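Local atomic coordinates of pentafunctional AROM polypeptide (Schizosaccharomyces pombe, PDB entry 5SWV), a protein that catalyses steps of the shikimate pathway, here probably the dehydration of 3-dehydroquinate and the reduction of 3-dehydroshikimate. Residues Leu15-Tyr19 / Leu224-Ala229; Leu406-Tyr410 / His423-Ser427. All coordinates share one frame; numbering follows the deposited sequence.

Contact 1: residues Leu15-Tyr19 / Leu224-Ala229; sequences LTLNY and LLPSKA
Leu225 packs against the C-terminal end of strand 13-17, its two methyls serving different neighbours. CD1 meets Leu15 CD1 tip to tip at 3.9 Å and also lies near the carbonyl oxygen of Thr16, while CD2 turns to Leu17 CD1 and to the ring of Tyr19. Its extended shape, with CG beside the backbone N and anti to the carbonyl carbon, spreads the methyls between these sites. The Tyr19 side chain runs roughly perpendicular to that of Leu225, CE2 approaching Leu225 CD2 to 3.3 Å; over one face of the same ring sits Pro226 CD, 4.0 Å above the plane and displaced toward the rim.

Asn18 supplies the direct polar link. Its CG stands between the backbone N and the carbonyl carbon (chi1 63°), which brings the amide alongside the loop: ND2 donates to Ser227 O over 3.0 Å, with an N-H...O angle of 164°. The acceptor lies nearly in the amide plane, yet the donor sits above the carbonyl plane of Ser227, 55° out of it. The other end of the amide, OD1, packs against Pro226 CD, the two side chains lying alongside and running in opposite directions. A water also donates to Ser227 O and bonds to Thr16 OG1, bridging strand and loop. Thr16 OG1 is held further by Gln233 and by the carbonyl of Val220, and Ala229 CB rests against the Thr16 side chain, 3.7 Å from OG1; Gln233 also bonds the backbone N of Ala229, a further link between loop and strand.

Strand 13-17 lies between strands 38-42 and 218-220, so the contact joins the first strand of the type I dehydroquinase barrel to the loop following its last, the first-to-last closure characteristic of a TIM barrel.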
ATOM      1  N   LEU A  15      -6.313   7.041   7.350  1.00 31.79           N
ATOM      2  CA  LEU A  15      -6.293   6.764   8.775  1.00 31.60           C
ATOM      3  C   LEU A  15      -6.031   8.038   9.560  1.00 31.44           C
ATOM      4  O   LEU A  15      -5.117   8.780   9.236  1.00 30.88           O
ATOM      5  CB  LEU A  15      -5.202   5.736   9.113  1.00 31.43           C
ATOM      6  CG  LEU A  15      -5.231   5.209  10.549  1.00 31.57           C
ATOM      7  CD1 LEU A  15      -6.409   4.260  10.742  1.00 31.98           C
ATOM      8  CD2 LEU A  15      -3.935   4.529  10.927  1.00 31.60           C
ATOM      9  N   THR A  16      -6.821   8.263  10.610  1.00 31.67           N
ATOM     10  CA  THR A  16      -6.600   9.378  11.532  1.00 31.81           C
ATOM     11  C   THR A  16      -5.687   8.927  12.676  1.00 32.21           C
ATOM     12  O   THR A  16      -6.155   8.525  13.736  1.00 32.10           O
ATOM     13  CB  THR A  16      -7.935   9.921  12.066  1.00 31.85           C
ATOM     14  OG1 THR A  16      -8.698   8.855  12.663  1.00 31.74           O
ATOM     15  CG2 THR A  16      -8.738  10.533  10.930  1.00 31.71           C
ATOM     16  N   LEU A  17      -4.374   8.986  12.446  1.00 32.90           N
ATOM     17  CA  LEU A  17      -3.400   8.483  13.419  1.00 33.51           C
ATOM     18  C   LEU A  17      -3.229   9.480  14.559  1.00 33.94           C
ATOM     19  O   LEU A  17      -2.716  10.579  14.367  1.00 33.98           O
ATOM     20  CB  LEU A  17      -2.063   8.214  12.750  1.00 33.77           C
ATOM     21  CG  LEU A  17      -1.114   7.308  13.515  1.00 34.18           C
ATOM     22  CD1 LEU A  17      -1.699   5.909  13.649  1.00 34.67           C
ATOM     23  CD2 LEU A  17       0.209   7.261  12.778  1.00 34.21           C
ATOM     24  N   ASN A  18      -3.668   9.082  15.747  1.00 34.55           N
ATOM     25  CA  ASN A  18      -3.792   9.990  16.869  1.00 34.63           C
ATOM     26  C   ASN A  18      -3.235   9.407  18.156  1.00 34.89           C
ATOM     27  O   ASN A  18      -3.757   9.658  19.248  1.00 35.29           O
ATOM     28  CB  ASN A  18      -5.254  10.401  17.019  1.00 35.03           C
ATOM     29  CG  ASN A  18      -6.176   9.234  17.330  1.00 35.32           C
ATOM     30  OD1 ASN A  18      -5.838   8.070  17.111  1.00 35.40           O
ATOM     31  ND2 ASN A  18      -7.359   9.551  17.845  1.00 35.67           N
ATOM     32  N   TYR A  19      -2.159   8.638  18.025  1.00 34.96           N
ATOM     33  CA  TYR A  19      -1.359   8.263  19.177  1.00 35.50           C
ATOM     34  C   TYR A  19      -0.640   9.507  19.683  1.00 35.27           C
ATOM     35  O   TYR A  19      -0.400  10.426  18.910  1.00 36.00           O
ATOM     36  CB  TYR A  19      -0.301   7.247  18.786  1.00 35.84           C
ATOM     37  CG  TYR A  19      -0.792   5.848  18.513  1.00 36.50           C
ATOM     38  CD1 TYR A  19      -1.039   4.967  19.563  1.00 36.86           C
ATOM     39  CD2 TYR A  19      -0.947   5.374  17.207  1.00 36.31           C
ATOM     40  CE1 TYR A  19      -1.439   3.664  19.324  1.00 36.98           C
ATOM     41  CE2 TYR A  19      -1.357   4.072  16.961  1.00 36.30           C
ATOM     42  CZ  TYR A  19      -1.597   3.224  18.027  1.00 36.91           C
ATOM     43  OH  TYR A  19      -2.006   1.932  17.819  1.00 37.93           O
ATOM     44  N   LEU A 224      -7.394  -0.518  17.555  1.00 40.45           N
ATOM     45  CA  LEU A 224      -6.138  -0.340  18.272  1.00 41.30           C
ATOM     46  C   LEU A 224      -5.715   1.117  18.519  1.00 41.46           C
ATOM     47  O   LEU A 224      -4.861   1.367  19.375  1.00 43.37           O
ATOM     48  CB  LEU A 224      -5.012  -1.082  17.536  1.00 41.77           C
ATOM     49  CG  LEU A 224      -5.210  -2.605  17.378  1.00 42.59           C
ATOM     50  CD1 LEU A 224      -4.018  -3.251  16.686  1.00 42.07           C
ATOM     51  CD2 LEU A 224      -5.502  -3.301  18.713  1.00 43.03           C
ATOM     52  N   LEU A 225      -6.291   2.073  17.795  1.00 40.44           N
ATOM     53  CA  LEU A 225      -6.000   3.475  18.053  1.00 40.14           C
ATOM     54  C   LEU A 225      -6.706   3.855  19.340  1.00 40.63           C
ATOM     55  O   LEU A 225      -7.708   3.240  19.682  1.00 41.78           O
ATOM     56  CB  LEU A 225      -6.471   4.354  16.907  1.00 39.91           C
ATOM     57  CG  LEU A 225      -5.897   4.039  15.529  1.00 39.54           C
ATOM     58  CD1 LEU A 225      -6.253   5.155  14.562  1.00 39.45           C
ATOM     59  CD2 LEU A 225      -4.393   3.857  15.578  1.00 39.82           C
ATOM     60  N   PRO A 226      -6.176   4.850  20.073  1.00 40.55           N
ATOM     61  CA  PRO A 226      -6.729   5.110  21.396  1.00 40.57           C
ATOM     62  C   PRO A 226      -8.150   5.673  21.401  1.00 40.66           C
ATOM     63  O   PRO A 226      -8.866   5.475  22.379  1.00 41.68           O
ATOM     64  CB  PRO A 226      -5.734   6.094  22.012  1.00 40.21           C
ATOM     65  CG  PRO A 226      -5.121   6.770  20.852  1.00 40.58           C
ATOM     66  CD  PRO A 226      -5.036   5.733  19.777  1.00 40.51           C
ATOM     67  N   SER A 227      -8.565   6.345  20.330  1.00 39.96           N
ATOM     68  CA  SER A 227      -9.895   6.971  20.290  1.00 39.67           C
ATOM     69  C   SER A 227     -10.283   7.336  18.870  1.00 39.47           C
ATOM     70  O   SER A 227      -9.425   7.359  17.984  1.00 39.56           O
ATOM     71  CB  SER A 227      -9.932   8.238  21.170  1.00 39.11           C
ATOM     72  OG  SER A 227      -8.862   9.127  20.883  1.00 37.98           O
ATOM     73  N   LYS A 228     -11.572   7.614  18.664  1.00 38.99           N
ATOM     74  CA  LYS A 228     -12.038   8.180  17.405  1.00 38.60           C
ATOM     75  C   LYS A 228     -11.600   9.617  17.345  1.00 38.25           C
ATOM     76  O   LYS A 228     -11.560  10.307  18.366  1.00 39.16           O
ATOM     77  CB  LYS A 228     -13.554   8.149  17.293  1.00 39.54           C
ATOM     78  CG  LYS A 228     -14.138   6.753  17.245  1.00 40.64           C
ATOM     79  CD  LYS A 228     -15.654   6.784  17.272  1.00 41.50           C
ATOM     80  CE  LYS A 228     -16.193   5.399  17.565  1.00 42.38           C
ATOM     81  NZ  LYS A 228     -17.672   5.407  17.457  1.00 43.77           N
ATOM     82  N   ALA A 229     -11.277  10.066  16.140  1.00 37.21           N
ATOM     83  CA  ALA A 229     -10.940  11.464  15.913  1.00 36.38           C
ATOM     84  C   ALA A 229     -12.162  12.365  16.043  1.00 35.03           C
ATOM     85  O   ALA A 229     -12.045  13.504  16.461  1.00 34.92           O
ATOM     86  CB  ALA A 229     -10.300  11.640  14.544  1.00 36.32           C
TER
HETATM   87  O   HOH W   1      -8.456   7.553  15.265  1.00 22.94           O

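Contact 2: residues Leu406-Tyr410 / His423-Ser427; sequences LANSY and HIIDS
Helix 406-410 runs nearly antiparallel to strand 423-426, at 168° between their directions and 8.8 Å between axes at closest approach, with Leu406 opposite Asp426 and Ser409 opposite Ile424. Ile424 points at the helix and divides its branches among three helix residues. CG2, anti to the backbone N, touches Ser409 CB at 3.6 Å and also meets Leu406 CD2, whereas CG1 lies beside that N (chi1 -66°) and carries CD1 on to Tyr410. There the methyl stands over one face of the phenol ring in a CH-pi contact, 3.9 Å from the ring centroid and 24° off its normal, nearer the CD1-CE1 side than the middle.

The helix and strand are consecutive elements of a beta-alpha-beta unit that starts with strand 398-403, and strand 422-426 forms an outer strand of the six-stranded parallel sheet, whose 3-2-1-4-5-6 order is that of a Rossmann fold. Ser409 is anchored to the preceding strand as well, since its OG bonds to Asn403.

Two residues beyond Ile424, Asp426 meets Leu406, which lies transverse to it. Leu406 CD2 packs on Asp426 CB at 3.6 Å and CD1 approaches OD2 at the same distance, so the leucine lies against the aliphatic carbon and the carboxylate together. Asp426 OD1 accepts a bond from the backbone N of Asp428, which restrains the carboxylate beside the leucine.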
ATOM      1  N   LEU A 406      27.275 -21.188 -17.230  1.00 41.96           N
ATOM      2  CA  LEU A 406      27.291 -19.836 -17.747  1.00 42.44           C
ATOM      3  C   LEU A 406      26.133 -19.570 -18.692  1.00 41.57           C
ATOM      4  O   LEU A 406      25.539 -18.498 -18.632  1.00 42.00           O
ATOM      5  CB  LEU A 406      28.596 -19.561 -18.496  1.00 44.42           C
ATOM      6  CG  LEU A 406      29.853 -19.411 -17.642  1.00 46.24           C
ATOM      7  CD1 LEU A 406      31.098 -19.409 -18.527  1.00 46.87           C
ATOM      8  CD2 LEU A 406      29.773 -18.142 -16.799  1.00 46.72           C
ATOM      9  N   ALA A 407      25.830 -20.526 -19.572  1.00 40.52           N
ATOM     10  CA  ALA A 407      24.758 -20.353 -20.565  1.00 39.94           C
ATOM     11  C   ALA A 407      23.402 -20.040 -19.910  1.00 40.09           C
ATOM     12  O   ALA A 407      22.634 -19.237 -20.429  1.00 39.74           O
ATOM     13  CB  ALA A 407      24.650 -21.579 -21.457  1.00 39.14           C
ATOM     14  N   ASN A 408      23.129 -20.685 -18.779  1.00 40.88           N
ATOM     15  CA  ASN A 408      21.944 -20.398 -17.983  1.00 42.04           C
ATOM     16  C   ASN A 408      21.910 -18.934 -17.542  1.00 41.82           C
ATOM     17  O   ASN A 408      20.925 -18.249 -17.787  1.00 41.89           O
ATOM     18  CB  ASN A 408      21.864 -21.325 -16.753  1.00 43.05           C
ATOM     19  CG  ASN A 408      21.171 -22.651 -17.050  1.00 43.75           C
ATOM     20  OD1 ASN A 408      20.027 -22.679 -17.506  1.00 44.70           O
ATOM     21  ND2 ASN A 408      21.846 -23.755 -16.756  1.00 44.18           N
ATOM     22  N   SER A 409      22.988 -18.463 -16.917  1.00 41.58           N
ATOM     23  CA  SER A 409      23.065 -17.086 -16.433  1.00 41.41           C
ATOM     24  C   SER A 409      22.978 -16.079 -17.573  1.00 43.23           C
ATOM     25  O   SER A 409      22.333 -15.034 -17.437  1.00 44.61           O
ATOM     26  CB  SER A 409      24.355 -16.844 -15.655  1.00 40.66           C
ATOM     27  OG  SER A 409      24.491 -17.740 -14.580  1.00 39.80           O
ATOM     28  N   TYR A 410      23.624 -16.392 -18.690  1.00 45.17           N
ATOM     29  CA  TYR A 410      23.573 -15.536 -19.877  1.00 47.15           C
ATOM     30  C   TYR A 410      22.173 -15.396 -20.459  1.00 45.24           C
ATOM     31  O   TYR A 410      21.787 -14.319 -20.860  1.00 44.27           O
ATOM     32  CB  TYR A 410      24.565 -16.010 -20.962  1.00 50.82           C
ATOM     33  CG  TYR A 410      25.973 -15.479 -20.759  1.00 55.07           C
ATOM     34  CD1 TYR A 410      26.205 -14.101 -20.723  1.00 57.94           C
ATOM     35  CD2 TYR A 410      27.070 -16.341 -20.603  1.00 57.92           C
ATOM     36  CE1 TYR A 410      27.471 -13.591 -20.519  1.00 60.87           C
ATOM     37  CE2 TYR A 410      28.348 -15.839 -20.405  1.00 60.29           C
ATOM     38  CZ  TYR A 410      28.534 -14.458 -20.364  1.00 62.42           C
ATOM     39  OH  TYR A 410      29.772 -13.903 -20.173  1.00 66.82           O
ATOM     40  N   HIS A 423      26.022  -9.076 -12.630  1.00 39.54           N
ATOM     41  CA  HIS A 423      27.389  -9.599 -12.677  1.00 40.49           C
ATOM     42  C   HIS A 423      27.348 -11.098 -12.502  1.00 40.05           C
ATOM     43  O   HIS A 423      27.065 -11.585 -11.417  1.00 41.06           O
ATOM     44  CB  HIS A 423      28.233  -8.952 -11.584  1.00 42.49           C
ATOM     45  CG  HIS A 423      28.350  -7.473 -11.744  1.00 45.66           C
ATOM     46  ND1 HIS A 423      29.122  -6.893 -12.730  1.00 47.69           N
ATOM     47  CD2 HIS A 423      27.728  -6.456 -11.106  1.00 47.32           C
ATOM     48  CE1 HIS A 423      28.996  -5.580 -12.671  1.00 48.73           C
ATOM     49  NE2 HIS A 423      28.164  -5.287 -11.687  1.00 48.77           N
ATOM     50  N   ILE A 424      27.610 -11.829 -13.576  1.00 40.10           N
ATOM     51  CA  ILE A 424      27.544 -13.292 -13.563  1.00 39.88           C
ATOM     52  C   ILE A 424      28.771 -13.859 -12.851  1.00 39.94           C
ATOM     53  O   ILE A 424      29.862 -13.326 -12.968  1.00 38.49           O
ATOM     54  CB  ILE A 424      27.433 -13.847 -15.008  1.00 40.41           C
ATOM     55  CG1 ILE A 424      26.095 -13.433 -15.634  1.00 40.10           C
ATOM     56  CG2 ILE A 424      27.581 -15.364 -15.036  1.00 40.78           C
ATOM     57  CD1 ILE A 424      26.056 -13.525 -17.141  1.00 40.04           C
ATOM     58  N   ILE A 425      28.556 -14.931 -12.098  1.00 41.43           N
ATOM     59  CA  ILE A 425      29.608 -15.677 -11.420  1.00 42.82           C
ATOM     60  C   ILE A 425      29.679 -17.057 -12.049  1.00 44.78           C
ATOM     61  O   ILE A 425      28.673 -17.756 -12.082  1.00 44.90           O
ATOM     62  CB  ILE A 425      29.276 -15.862  -9.929  1.00 42.75           C
ATOM     63  CG1 ILE A 425      29.242 -14.507  -9.221  1.00 42.29           C
ATOM     64  CG2 ILE A 425      30.280 -16.801  -9.261  1.00 42.97           C
ATOM     65  CD1 ILE A 425      28.672 -14.570  -7.821  1.00 42.34           C
ATOM     66  N   ASP A 426      30.866 -17.436 -12.521  1.00 48.54           N
ATOM     67  CA  ASP A 426      31.127 -18.742 -13.122  1.00 51.66           C
ATOM     68  C   ASP A 426      31.592 -19.671 -12.019  1.00 54.21           C
ATOM     69  O   ASP A 426      32.658 -19.474 -11.429  1.00 54.35           O
ATOM     70  CB  ASP A 426      32.214 -18.629 -14.210  1.00 53.43           C
ATOM     71  CG  ASP A 426      32.436 -19.938 -14.999  1.00 54.64           C
ATOM     72  OD1 ASP A 426      31.730 -20.954 -14.800  1.00 54.33           O
ATOM     73  OD2 ASP A 426      33.364 -19.947 -15.830  1.00 57.10           O
ATOM     74  N   SER A 427      30.788 -20.690 -11.742  1.00 56.92           N
ATOM     75  CA  SER A 427      31.118 -21.657 -10.708  1.00 59.54           C
ATOM     76  C   SER A 427      32.324 -22.543 -11.061  1.00 63.24           C
ATOM     77  O   SER A 427      32.878 -23.186 -10.172  1.00 64.05           O
ATOM     78  CB  SER A 427      29.894 -22.509 -10.351  1.00 58.98           C
ATOM     79  OG  SER A 427      29.153 -22.886 -11.495  1.00 57.55           O
TER

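How the contacts relate
The two contacts belong to separate parts of the chain and do not touch: their centres are 52 Å apart, their nearest atoms about 39 Å, and they lie on opposite sides of the chain's centre. They are also in series along the sequence, contact 1 closing before contact 2 opens. Contact 1 spans 204 intervening residues and brings together distant parts of the dehydroquinase barrel; contact 2 bridges only 12, within one local unit of the dehydrogenase portion. Contact 1 lies at the C-terminal end of the barrel strands, where TIM-barrel active sites are found, and so is probably close to the dehydratase site. Contact 2 sits at an outer strand of the Rossmann sheet.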